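Local coordinates for uncharacterized protein (Bacillus subtilis, PDB 5DQV) that probably hydrolyses nucleoside triphosphates to monophosphates and pyrophosphate as a metal-dependent pyrophosphohydrolase of the HD-domain superfamily, at residues I16-V20 and E58-V63; Y45-E50 and T178-L184; R131-I135 and L169-I173; I140-F144 and A161-F165. All coordinates share one frame. Residues are numbered along the deposited sequence.

An all-helical enzyme can hold its helices together by quite different means, and these four contacts illustrate the range. Contacts 1, 3 and 4 are buried, whereas contact 2 is only partly so and carries the richest polar network: an N-cap, a carboxylate bound to a helix start, and a water. Contact 1 is apolar with one salt bridge along its side; contacts 3 and 4 meet through apolar groups. Contacts 2 and 3 touch where L132 packs on I46 and L184, and contacts 3 and 4 are continuous through helix 161-169. Contact 1 stands apart, on the other side of the chain's centre from contacts 3 and 4.

Contact 1: residues I16-V20 and E58-V63; sequences IRTWV and ETAALV
A salt bridge marks one flank of this helix pair: R17 NH2 donates to E58 OE2 at 2.9 Å, close to the guanidinium plane. R17 (m, t, t) extends across the gap to reach it, and E58 (t, t) is stretched out to meet it. L62 CD2 lies over one face of the guanidinium, while R17 CG is 3.9 Å from L62 CD1, so the arginine stem also covers the leucine. Inward the contact is apolar. I16 CG2 stands 3.9 Å from both L62 CD1 and V63 CG1, and I16 CD1 is 3.7 Å from T59 CG2; V20 CG1 approaches L62 O at 3.6 Å, and W19 CZ3 reaches V63 CG1 at 3.7 Å. Both segments are helical and run almost parallel, at 8° with axes 10.1 Å apart, R17 CA lying 6.8 Å from L62 CA. This near-parallel pair is part of the helical bundle of the HD domain: helix 54-63 leads directly into the nickel ligands H64 and D65, with helices 33-50, 79-88 and 93-106 packed around the pair.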
loop_
_atom_site.group_PDB
_atom_site.type_symbol
_atom_site.label_atom_id
_atom_site.label_comp_id
_atom_site.label_asym_id
_atom_site.label_seq_id
_atom_site.Cartn_x
_atom_site.Cartn_y
_atom_site.Cartn_z
ATOM N N ILE A 16 -6.459 1.511 30.306
ATOM C CA ILE A 16 -6.919 0.654 29.211
ATOM C C ILE A 16 -5.971 0.796 28.035
ATOM O O ILE A 16 -5.606 -0.205 27.443
ATOM C CB ILE A 16 -8.354 0.958 28.818
ATOM C CG1 ILE A 16 -9.273 0.602 29.980
ATOM C CG2 ILE A 16 -8.784 0.159 27.508
ATOM C CD1 ILE A 16 -10.682 1.249 29.901
ATOM N N ARG A 17 -5.523 2.027 27.758
ATOM C CA ARG A 17 -4.591 2.266 26.663
ATOM C C ARG A 17 -3.315 1.444 26.807
ATOM O O ARG A 17 -2.816 0.888 25.832
ATOM C CB ARG A 17 -4.199 3.754 26.552
ATOM C CG ARG A 17 -5.124 4.607 25.815
ATOM C CD ARG A 17 -4.698 6.076 25.787
ATOM N NE ARG A 17 -5.824 6.753 25.188
ATOM C CZ ARG A 17 -6.051 6.836 23.864
ATOM N NH1 ARG A 17 -5.174 6.385 22.978
ATOM N NH2 ARG A 17 -7.147 7.424 23.423
ATOM N N THR A 18 -2.749 1.412 28.012
ATOM C CA THR A 18 -1.448 0.751 28.212
ATOM C C THR A 18 -1.677 -0.780 28.070
ATOM O O THR A 18 -0.862 -1.480 27.519
ATOM C CB THR A 18 -0.882 1.068 29.599
ATOM O OG1 THR A 18 -0.734 2.486 29.755
ATOM C CG2 THR A 18 0.473 0.341 29.870
ATOM N N TRP A 19 -2.788 -1.269 28.617
ATOM C CA TRP A 19 -3.167 -2.682 28.507
ATOM C C TRP A 19 -3.273 -3.138 27.055
ATOM O O TRP A 19 -2.638 -4.114 26.652
ATOM C CB TRP A 19 -4.449 -2.990 29.310
ATOM C CG TRP A 19 -5.099 -4.272 29.018
ATOM C CD1 TRP A 19 -4.521 -5.505 29.014
ATOM C CD2 TRP A 19 -6.473 -4.465 28.661
ATOM N NE1 TRP A 19 -5.474 -6.490 28.699
ATOM C CE2 TRP A 19 -6.669 -5.868 28.465
ATOM C CE3 TRP A 19 -7.564 -3.590 28.476
ATOM C CZ2 TRP A 19 -7.890 -6.402 28.113
ATOM C CZ3 TRP A 19 -8.760 -4.122 28.136
ATOM C CH2 TRP A 19 -8.927 -5.531 27.959
ATOM N N VAL A 20 -4.073 -2.427 26.274
ATOM C CA VAL A 20 -4.327 -2.781 24.892
ATOM C C VAL A 20 -3.029 -2.764 24.090
ATOM O O VAL A 20 -2.753 -3.698 23.312
ATOM C CB VAL A 20 -5.363 -1.816 24.263
ATOM C CG1 VAL A 20 -5.393 -1.934 22.752
ATOM C CG2 VAL A 20 -6.765 -2.049 24.905
ATOM N N GLU A 58 -14.667 5.937 23.902
ATOM C CA GLU A 58 -13.213 5.743 23.905
ATOM C C GLU A 58 -12.824 4.322 24.321
ATOM O O GLU A 58 -11.925 3.735 23.720
ATOM C CB GLU A 58 -12.538 6.748 24.790
ATOM C CG GLU A 58 -11.061 6.761 24.639
ATOM C CD GLU A 58 -10.409 7.803 25.482
ATOM O OE1 GLU A 58 -11.101 8.544 26.246
ATOM O OE2 GLU A 58 -9.176 7.821 25.432
ATOM N N THR A 59 -13.442 3.818 25.375
ATOM C CA THR A 59 -13.217 2.468 25.851
ATOM C C THR A 59 -13.542 1.413 24.824
ATOM O O THR A 59 -12.690 0.553 24.537
ATOM C CB THR A 59 -13.946 2.185 27.176
ATOM O OG1 THR A 59 -13.523 3.146 28.141
ATOM C CG2 THR A 59 -13.609 0.785 27.658
ATOM N N ALA A 60 -14.722 1.515 24.203
ATOM C CA ALA A 60 -15.070 0.612 23.114
ATOM C C ALA A 60 -14.133 0.689 21.937
ATOM O O ALA A 60 -13.706 -0.340 21.376
ATOM C CB ALA A 60 -16.550 0.839 22.668
ATOM N N ALA A 61 -13.736 1.901 21.587
ATOM C CA ALA A 61 -12.791 2.068 20.479
ATOM C C ALA A 61 -11.502 1.370 20.823
ATOM O O ALA A 61 -10.925 0.663 20.006
ATOM C CB ALA A 61 -12.545 3.560 20.194
ATOM N N LEU A 62 -11.045 1.567 22.058
ATOM C CA LEU A 62 -9.740 0.992 22.457
ATOM C C LEU A 62 -9.769 -0.531 22.412
ATOM O O LEU A 62 -8.797 -1.140 21.995
ATOM C CB LEU A 62 -9.333 1.495 23.807
ATOM C CG LEU A 62 -8.876 2.962 23.851
ATOM C CD1 LEU A 62 -8.772 3.430 25.311
ATOM C CD2 LEU A 62 -7.511 3.138 23.060
ATOM N N VAL A 63 -10.880 -1.159 22.817
ATOM C CA VAL A 63 -10.918 -2.643 22.882
ATOM C C VAL A 63 -11.616 -3.302 21.716
ATOM O O VAL A 63 -11.706 -4.536 21.686
ATOM C CB VAL A 63 -11.510 -3.150 24.235
ATOM C CG1 VAL A 63 -10.698 -2.530 25.438
ATOM C CG2 VAL A 63 -13.051 -2.793 24.335
#

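Contact 2: residues Y45-E50 and T178-L184; sequences YIGEKE and TDTAREL
T178, in extended conformation, is the N-cap of the second helix: its OG1 (chi1 p) accepts from A181 N at 3.1 Å, and its CB lies 3.6 Å from E50 CD. D179 opens the helix; its N donates to a water at 3.0 Å that in turn donates to E50 OE1 at 2.7 Å, and its OD1 forms a salt bridge with R182 NH1 at 2.9 Å. T180 (m) is the central knob, set among Y45, I46, K49 and E50. Its N and OG1 both donate to E50 OE2, at 3.0 and 2.7 Å, so the folded E50 side chain (m, m) binds the helix's first turn. A181 CB meets I46 CD1 at 4.2 Å. One turn beyond T180, L184 CD1 touches I46 CG1 and Y45 CE2, each at 4.1 Å. The helices cross at 130° with axes 9.5 Å apart, I46 CA being 5.9 Å from T180 CA. This single knob-into-hole, with the E50 carboxylate beside it, ties the C-terminal part of helix 33-50 to the start of helix 179-202, with V125, D128 and L132 of helix 121-132 alongside.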
loop_
_atom_site.group_PDB
_atom_site.type_symbol
_atom_site.label_atom_id
_atom_site.label_comp_id
_atom_site.label_asym_id
_atom_site.label_seq_id
_atom_site.Cartn_x
_atom_site.Cartn_y
_atom_site.Cartn_z
ATOM N N TYR A 45 -13.578 12.304 18.736
ATOM C CA TYR A 45 -13.932 13.522 17.991
ATOM C C TYR A 45 -15.414 13.513 17.509
ATOM O O TYR A 45 -16.204 14.421 17.780
ATOM C CB TYR A 45 -12.979 13.739 16.805
ATOM C CG TYR A 45 -13.464 14.853 15.913
ATOM C CD1 TYR A 45 -13.141 16.183 16.215
ATOM C CD2 TYR A 45 -14.239 14.608 14.792
ATOM C CE1 TYR A 45 -13.582 17.227 15.434
ATOM C CE2 TYR A 45 -14.681 15.659 13.988
ATOM C CZ TYR A 45 -14.349 16.966 14.328
ATOM O OH TYR A 45 -14.764 18.035 13.573
ATOM N N ILE A 46 -15.793 12.437 16.862
ATOM C CA ILE A 46 -17.187 12.224 16.403
ATOM C C ILE A 46 -18.198 12.189 17.574
ATOM O O ILE A 46 -19.247 12.808 17.528
ATOM C CB ILE A 46 -17.270 10.933 15.630
ATOM C CG1 ILE A 46 -16.489 11.062 14.311
ATOM C CG2 ILE A 46 -18.739 10.558 15.308
ATOM C CD1 ILE A 46 -16.225 9.730 13.644
ATOM N N GLY A 47 -17.837 11.457 18.617
ATOM C CA GLY A 47 -18.600 11.328 19.815
ATOM C C GLY A 47 -18.919 12.644 20.468
ATOM O O GLY A 47 -20.065 12.888 20.898
ATOM N N GLU A 48 -17.937 13.536 20.492
ATOM C CA GLU A 48 -18.159 14.855 21.054
ATOM C C GLU A 48 -19.129 15.687 20.200
ATOM O O GLU A 48 -20.062 16.286 20.729
ATOM C CB GLU A 48 -16.820 15.581 21.335
ATOM C CG GLU A 48 -17.032 16.929 22.094
ATOM C CD GLU A 48 -17.330 18.136 21.188
ATOM O OE1 GLU A 48 -16.979 18.078 19.985
ATOM O OE2 GLU A 48 -17.890 19.170 21.680
ATOM N N LYS A 49 -18.957 15.678 18.882
ATOM C CA LYS A 49 -19.885 16.357 17.977
ATOM C C LYS A 49 -21.289 15.785 18.069
ATOM O O LYS A 49 -22.266 16.522 17.927
ATOM C CB LYS A 49 -19.403 16.261 16.520
ATOM C CG LYS A 49 -18.032 16.934 16.232
ATOM C CD LYS A 49 -18.137 18.403 16.320
ATOM C CE LYS A 49 -16.874 19.069 15.869
ATOM N NZ LYS A 49 -16.983 20.499 16.183
ATOM N N GLU A 50 -21.381 14.476 18.294
ATOM C CA GLU A 50 -22.680 13.778 18.281
ATOM C C GLU A 50 -23.336 13.699 19.668
ATOM O O GLU A 50 -24.417 13.167 19.803
ATOM C CB GLU A 50 -22.489 12.381 17.680
ATOM C CG GLU A 50 -22.108 12.401 16.194
ATOM C CD GLU A 50 -23.267 12.725 15.299
ATOM O OE1 GLU A 50 -24.426 12.291 15.605
ATOM O OE2 GLU A 50 -23.054 13.430 14.293
ATOM N N THR A 178 -23.363 8.316 11.445
ATOM C CA THR A 178 -23.574 9.654 12.021
ATOM C C THR A 178 -23.378 10.723 10.962
ATOM O O THR A 178 -22.640 10.514 9.986
ATOM C CB THR A 178 -22.624 9.910 13.223
ATOM O OG1 THR A 178 -21.254 9.869 12.790
ATOM C CG2 THR A 178 -22.812 8.841 14.315
ATOM N N ASP A 179 -24.047 11.860 11.174
ATOM C CA ASP A 179 -23.853 13.043 10.363
ATOM C C ASP A 179 -22.382 13.479 10.369
ATOM O O ASP A 179 -21.841 13.788 9.301
ATOM C CB ASP A 179 -24.755 14.185 10.860
ATOM C CG ASP A 179 -26.246 13.930 10.562
ATOM O OD1 ASP A 179 -26.539 13.037 9.729
ATOM O OD2 ASP A 179 -27.102 14.623 11.165
ATOM N N THR A 180 -21.745 13.464 11.548
ATOM C CA THR A 180 -20.362 13.896 11.660
ATOM C C THR A 180 -19.451 13.002 10.815
ATOM O O THR A 180 -18.622 13.485 10.033
ATOM C CB THR A 180 -19.876 13.919 13.119
ATOM O OG1 THR A 180 -20.719 14.802 13.870
ATOM C CG2 THR A 180 -18.402 14.430 13.189
ATOM N N ALA A 181 -19.612 11.695 10.964
ATOM C CA ALA A 181 -18.831 10.735 10.185
ATOM C C ALA A 181 -19.103 10.854 8.693
ATOM O O ALA A 181 -18.177 10.729 7.879
ATOM C CB ALA A 181 -19.097 9.280 10.661
ATOM N N ARG A 182 -20.365 11.070 8.325
ATOM C CA ARG A 182 -20.710 11.180 6.926
ATOM C C ARG A 182 -19.950 12.357 6.286
ATOM O O ARG A 182 -19.430 12.256 5.172
ATOM C CB ARG A 182 -22.225 11.343 6.739
ATOM C CG ARG A 182 -22.722 10.725 5.500
ATOM C CD ARG A 182 -24.249 10.664 5.433
ATOM N NE ARG A 182 -24.760 9.582 6.288
ATOM C CZ ARG A 182 -25.487 9.727 7.383
ATOM N NH1 ARG A 182 -25.849 10.929 7.823
ATOM N NH2 ARG A 182 -25.864 8.645 8.050
ATOM N N GLU A 183 -19.865 13.445 7.022
ATOM C CA GLU A 183 -19.157 14.617 6.553
ATOM C C GLU A 183 -17.671 14.308 6.370
ATOM O O GLU A 183 -17.108 14.614 5.320
ATOM C CB GLU A 183 -19.355 15.756 7.537
ATOM C CG GLU A 183 -18.991 17.070 6.988
ATOM C CD GLU A 183 -19.443 18.198 7.893
ATOM O OE1 GLU A 183 -20.442 18.034 8.630
ATOM O OE2 GLU A 183 -18.790 19.263 7.845
ATOM N N LEU A 184 -17.050 13.667 7.363
ATOM C CA LEU A 184 -15.616 13.341 7.285
ATOM C C LEU A 184 -15.340 12.337 6.173
ATOM O O LEU A 184 -14.321 12.407 5.497
ATOM C CB LEU A 184 -15.114 12.736 8.605
ATOM C CG LEU A 184 -15.026 13.637 9.831
ATOM C CD1 LEU A 184 -14.647 12.794 11.079
ATOM C CD2 LEU A 184 -13.982 14.770 9.648
HETATM O O HOH W 1 -25.985 11.828 13.503
#

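Contact 3: residues R131-I135 and L169-I173; sequences RLDAI and LLRLI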
loop_
_atom_site.group_PDB
_atom_site.type_symbol
_atom_site.label_atom_id
_atom_site.label_comp_id
_atom_site.label_asym_id
_atom_site.label_seq_id
_atom_site.Cartn_x
_atom_site.Cartn_y
_atom_site.Cartn_z
ATOM N N ARG A 131 -14.519 2.515 10.240
ATOM C CA ARG A 131 -14.651 2.573 8.781
ATOM C C ARG A 131 -13.950 3.765 8.138
ATOM O O ARG A 131 -13.370 3.649 7.070
ATOM C CB ARG A 131 -16.142 2.464 8.349
ATOM C CG ARG A 131 -16.658 1.109 8.674
ATOM C CD ARG A 131 -18.036 0.922 8.223
ATOM N NE ARG A 131 -18.526 -0.363 8.668
ATOM C CZ ARG A 131 -19.549 -1.011 8.140
ATOM N NH1 ARG A 131 -20.177 -0.521 7.081
ATOM N NH2 ARG A 131 -19.923 -2.177 8.656
ATOM N N LEU A 132 -13.960 4.897 8.799
ATOM C CA LEU A 132 -13.214 6.053 8.317
ATOM C C LEU A 132 -11.724 5.706 8.151
ATOM O O LEU A 132 -11.064 6.147 7.178
ATOM C CB LEU A 132 -13.412 7.236 9.255
ATOM C CG LEU A 132 -14.749 7.981 9.195
ATOM C CD1 LEU A 132 -14.897 9.028 10.277
ATOM C CD2 LEU A 132 -14.941 8.635 7.789
ATOM N N ASP A 133 -11.188 4.869 9.060
ATOM C CA ASP A 133 -9.764 4.535 9.016
ATOM C C ASP A 133 -9.454 3.598 7.819
ATOM O O ASP A 133 -8.309 3.370 7.501
ATOM C CB ASP A 133 -9.315 3.887 10.351
ATOM C CG ASP A 133 -7.818 3.795 10.498
ATOM O OD1 ASP A 133 -7.173 4.850 10.534
ATOM O OD2 ASP A 133 -7.269 2.661 10.643
ATOM N N ALA A 134 -10.488 3.081 7.145
ATOM C CA ALA A 134 -10.339 2.142 6.046
ATOM C C ALA A 134 -10.469 2.864 4.678
ATOM O O ALA A 134 -10.395 2.217 3.637
ATOM C CB ALA A 134 -11.398 0.998 6.150
ATOM N N ILE A 135 -10.693 4.172 4.705
ATOM C CA ILE A 135 -10.821 4.970 3.491
ATOM C C ILE A 135 -9.871 6.182 3.562
ATOM O O ILE A 135 -9.193 6.388 4.572
ATOM C CB ILE A 135 -12.286 5.404 3.186
ATOM C CG1 ILE A 135 -12.898 6.274 4.284
ATOM C CG2 ILE A 135 -13.195 4.169 2.933
ATOM C CD1 ILE A 135 -14.311 6.802 3.944
ATOM N N LEU A 169 -14.224 -0.842 -0.309
ATOM C CA LEU A 169 -13.811 0.406 0.350
ATOM C C LEU A 169 -14.603 1.608 -0.173
ATOM O O LEU A 169 -15.052 2.475 0.619
ATOM C CB LEU A 169 -12.312 0.622 0.175
ATOM C CG LEU A 169 -11.465 -0.484 0.795
ATOM C CD1 LEU A 169 -10.031 -0.105 0.627
ATOM C CD2 LEU A 169 -11.789 -0.670 2.277
ATOM N N LEU A 170 -14.879 1.608 -1.499
ATOM C CA LEU A 170 -15.681 2.686 -2.133
ATOM C C LEU A 170 -17.150 2.671 -1.743
ATOM O O LEU A 170 -17.886 3.577 -2.080
ATOM C CB LEU A 170 -15.480 2.715 -3.687
ATOM C CG LEU A 170 -14.067 3.126 -4.110
ATOM C CD1 LEU A 170 -13.791 2.950 -5.664
ATOM C CD2 LEU A 170 -13.754 4.577 -3.640
ATOM N N ARG A 171 -17.605 1.627 -1.048
ATOM C CA ARG A 171 -18.974 1.563 -0.580
ATOM C C ARG A 171 -19.166 1.973 0.854
ATOM O O ARG A 171 -20.310 2.180 1.295
ATOM C CB ARG A 171 -19.514 0.152 -0.722
ATOM C CG ARG A 171 -19.462 -0.284 -2.131
ATOM C CD ARG A 171 -19.843 -1.734 -2.279
ATOM N NE ARG A 171 -19.426 -2.156 -3.604
ATOM C CZ ARG A 171 -20.021 -3.102 -4.316
ATOM N NH1 ARG A 171 -21.061 -3.762 -3.821
ATOM N NH2 ARG A 171 -19.562 -3.385 -5.526
ATOM N N LEU A 172 -18.070 2.148 1.575
ATOM C CA LEU A 172 -18.174 2.408 3.008
ATOM C C LEU A 172 -18.879 3.729 3.304
ATOM O O LEU A 172 -19.643 3.826 4.289
ATOM C CB LEU A 172 -16.761 2.335 3.639
ATOM C CG LEU A 172 -16.223 0.931 3.760
ATOM C CD1 LEU A 172 -14.756 0.956 4.359
ATOM C CD2 LEU A 172 -17.182 0.064 4.571
ATOM N N ILE A 173 -18.691 4.736 2.445
ATOM C CA ILE A 173 -19.322 6.044 2.684
ATOM C C ILE A 173 -20.858 5.946 2.749
ATOM O O ILE A 173 -21.506 6.683 3.509
ATOM C CB ILE A 173 -18.888 7.111 1.626
ATOM C CG1 ILE A 173 -19.490 8.488 1.961
ATOM C CG2 ILE A 173 -19.262 6.682 0.195
ATOM C CD1 ILE A 173 -18.520 9.624 1.867
#
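L172 spreads its isobutyl group over three residues of the other segment: CD2 lies 3.8 Å from R131 CD, and CD1 lies 3.8 Å from both A134 CB and I135 CG2. The aliphatic stem of R131 thus serves as a packing surface. At the other end of the contact L169 fills in, its CD2 3.5 Å from A134 O and 4.2 Å from A134 CB, while I135 CG2 comes to 3.4 Å from L169 O. Apolar surface and carbonyl oxygens make up the whole interface. The backbone explains how it fits: each segment contains a type I turn, L132 to I135 and L169 to L172, so that R131 CA faces L172 CA at 6.8 Å and I135 CA faces L169 CA at 6.3 Å. The side chain of D133 takes no part here, being engaged by R38, R142 and H35. M192 of helix 179-202 packs on I135. The first turn joins helix 121-132 to helix 136-150, and the second follows helix 161-169; the two type I turns pack against each other beside the HD-type metal site, for R131 directly follows the nickel ligand D130, and D133 hydrogen-bonds the ligand H35.

Contact 4: residues I140-F144 and A161-F165; sequences IARAF and AYAHF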
loop_
_atom_site.group_PDB
_atom_site.type_symbol
_atom_site.label_atom_id
_atom_site.label_comp_id
_atom_site.label_asym_id
_atom_site.label_seq_id
_atom_site.Cartn_x
_atom_site.Cartn_y
_atom_site.Cartn_z
ATOM N N ILE A 140 -6.083 3.823 1.801
ATOM C CA ILE A 140 -5.281 3.413 0.654
ATOM C C ILE A 140 -4.057 2.671 1.126
ATOM O O ILE A 140 -3.738 1.553 0.658
ATOM C CB ILE A 140 -4.894 4.658 -0.209
ATOM C CG1 ILE A 140 -6.107 5.149 -1.017
ATOM C CG2 ILE A 140 -3.776 4.334 -1.209
ATOM C CD1 ILE A 140 -5.976 6.594 -1.405
ATOM N N ALA A 141 -3.377 3.268 2.107
ATOM C CA ALA A 141 -2.144 2.657 2.648
ATOM C C ALA A 141 -2.450 1.307 3.239
ATOM O O ALA A 141 -1.728 0.310 3.010
ATOM C CB ALA A 141 -1.521 3.553 3.687
ATOM N N ARG A 142 -3.560 1.246 3.953
ATOM C CA ARG A 142 -3.900 0.002 4.627
ATOM C C ARG A 142 -4.243 -1.098 3.626
ATOM O O ARG A 142 -3.861 -2.250 3.822
ATOM C CB ARG A 142 -5.018 0.231 5.632
ATOM C CG ARG A 142 -4.590 0.998 6.845
ATOM C CD ARG A 142 -5.772 1.209 7.776
ATOM N NE ARG A 142 -6.098 -0.060 8.417
ATOM C CZ ARG A 142 -7.299 -0.441 8.850
ATOM N NH1 ARG A 142 -8.378 0.338 8.747
ATOM N NH2 ARG A 142 -7.412 -1.629 9.403
ATOM N N ALA A 143 -4.921 -0.731 2.549
ATOM C CA ALA A 143 -5.327 -1.718 1.523
ATOM C C ALA A 143 -4.100 -2.350 0.886
ATOM O O ALA A 143 -4.028 -3.571 0.700
ATOM C CB ALA A 143 -6.175 -1.065 0.457
ATOM N N PHE A 144 -3.131 -1.505 0.539
ATOM C CA PHE A 144 -1.930 -1.997 -0.102
ATOM C C PHE A 144 -1.041 -2.771 0.871
ATOM O O PHE A 144 -0.441 -3.787 0.495
ATOM C CB PHE A 144 -1.203 -0.868 -0.812
ATOM C CG PHE A 144 -1.929 -0.376 -2.050
ATOM C CD1 PHE A 144 -2.180 -1.244 -3.115
ATOM C CD2 PHE A 144 -2.375 0.902 -2.137
ATOM C CE1 PHE A 144 -2.908 -0.817 -4.237
ATOM C CE2 PHE A 144 -3.086 1.351 -3.298
ATOM C CZ PHE A 144 -3.321 0.503 -4.324
ATOM N N ALA A 161 -5.772 -5.474 -4.348
ATOM C CA ALA A 161 -6.120 -4.282 -3.613
ATOM C C ALA A 161 -7.090 -3.455 -4.438
ATOM O O ALA A 161 -8.093 -2.942 -3.917
ATOM C CB ALA A 161 -4.836 -3.454 -3.282
ATOM N N TYR A 162 -6.807 -3.353 -5.740
ATOM C CA TYR A 162 -7.608 -2.524 -6.656
ATOM C C TYR A 162 -9.037 -3.049 -6.658
ATOM O O TYR A 162 -9.991 -2.291 -6.506
ATOM C CB TYR A 162 -7.049 -2.552 -8.068
ATOM C CG TYR A 162 -7.676 -1.509 -8.999
ATOM C CD1 TYR A 162 -7.394 -0.165 -8.856
ATOM C CD2 TYR A 162 -8.543 -1.884 -10.019
ATOM C CE1 TYR A 162 -7.912 0.803 -9.729
ATOM C CE2 TYR A 162 -9.116 -0.931 -10.862
ATOM C CZ TYR A 162 -8.774 0.416 -10.732
ATOM O OH TYR A 162 -9.351 1.366 -11.576
ATOM N N ALA A 163 -9.183 -4.361 -6.764
ATOM C CA ALA A 163 -10.512 -4.961 -6.710
ATOM C C ALA A 163 -11.214 -4.639 -5.393
ATOM O O ALA A 163 -12.448 -4.406 -5.358
ATOM C CB ALA A 163 -10.434 -6.507 -6.948
ATOM N N HIS A 164 -10.434 -4.622 -4.307
ATOM C CA HIS A 164 -10.983 -4.382 -2.987
ATOM C C HIS A 164 -11.552 -2.954 -2.841
ATOM O O HIS A 164 -12.512 -2.768 -2.121
ATOM C CB HIS A 164 -9.916 -4.666 -1.937
ATOM C CG HIS A 164 -10.380 -4.536 -0.525
ATOM N ND1 HIS A 164 -11.307 -5.390 0.039
ATOM C CD2 HIS A 164 -9.956 -3.729 0.477
ATOM C CE1 HIS A 164 -11.483 -5.066 1.312
ATOM N NE2 HIS A 164 -10.675 -4.062 1.601
ATOM N N PHE A 165 -10.952 -1.959 -3.495
ATOM C CA PHE A 165 -11.515 -0.625 -3.571
ATOM C C PHE A 165 -12.940 -0.652 -4.123
ATOM O O PHE A 165 -13.837 -0.060 -3.517
ATOM C CB PHE A 165 -10.682 0.320 -4.444
ATOM C CG PHE A 165 -9.327 0.693 -3.840
ATOM C CD1 PHE A 165 -9.249 1.330 -2.646
ATOM C CD2 PHE A 165 -8.146 0.357 -4.463
ATOM C CE1 PHE A 165 -7.966 1.629 -2.066
ATOM C CE2 PHE A 165 -6.890 0.650 -3.886
ATOM C CZ PHE A 165 -6.811 1.277 -2.714
#
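Aromatic contact dominates this helix pair. F165 directs its ring edge toward the face of F144 in an offset edge-to-face pair, with centroids 5.5 Å apart and planes at 64°; the closest atoms are F144 CZ and F165 CE2, at 3.6 Å. Both phenylalanines adopt chi1 m, and although their CA-to-CB bonds point sideways, the rings swing into the space between the helices.

Aliphatic contacts fill the rest. A161 CB lies 3.4 Å from F144 CE1, and A143 CB is 4.0 Å from F165 CZ, so each helix offers an alanine to the other's ring. I140 CG1, one turn before F144, reaches F165 CE1 at 4.1 Å. The alanines bring the backbones nearest, A143 CA lying 5.8 Å from A161 CA; the axes of the two segments approach to 9.9 Å and cross at 133°. Here helix 136-150 is followed, through a connecting segment, by helix 161-169, which packs obliquely against it in this all-helical HD-family protein.

The backbone and the subunit boundary supply further links. A143 O lies 4.1 Å from A161 CB, a plain van der Waals approach. On the side of helix 179-202, Y195 of the same chain packs on I140. The second subunit adds its own Y195 against I140 and A141, its L154 against R142 and its A141 against F144, so the first helix is also part of the dimer interface.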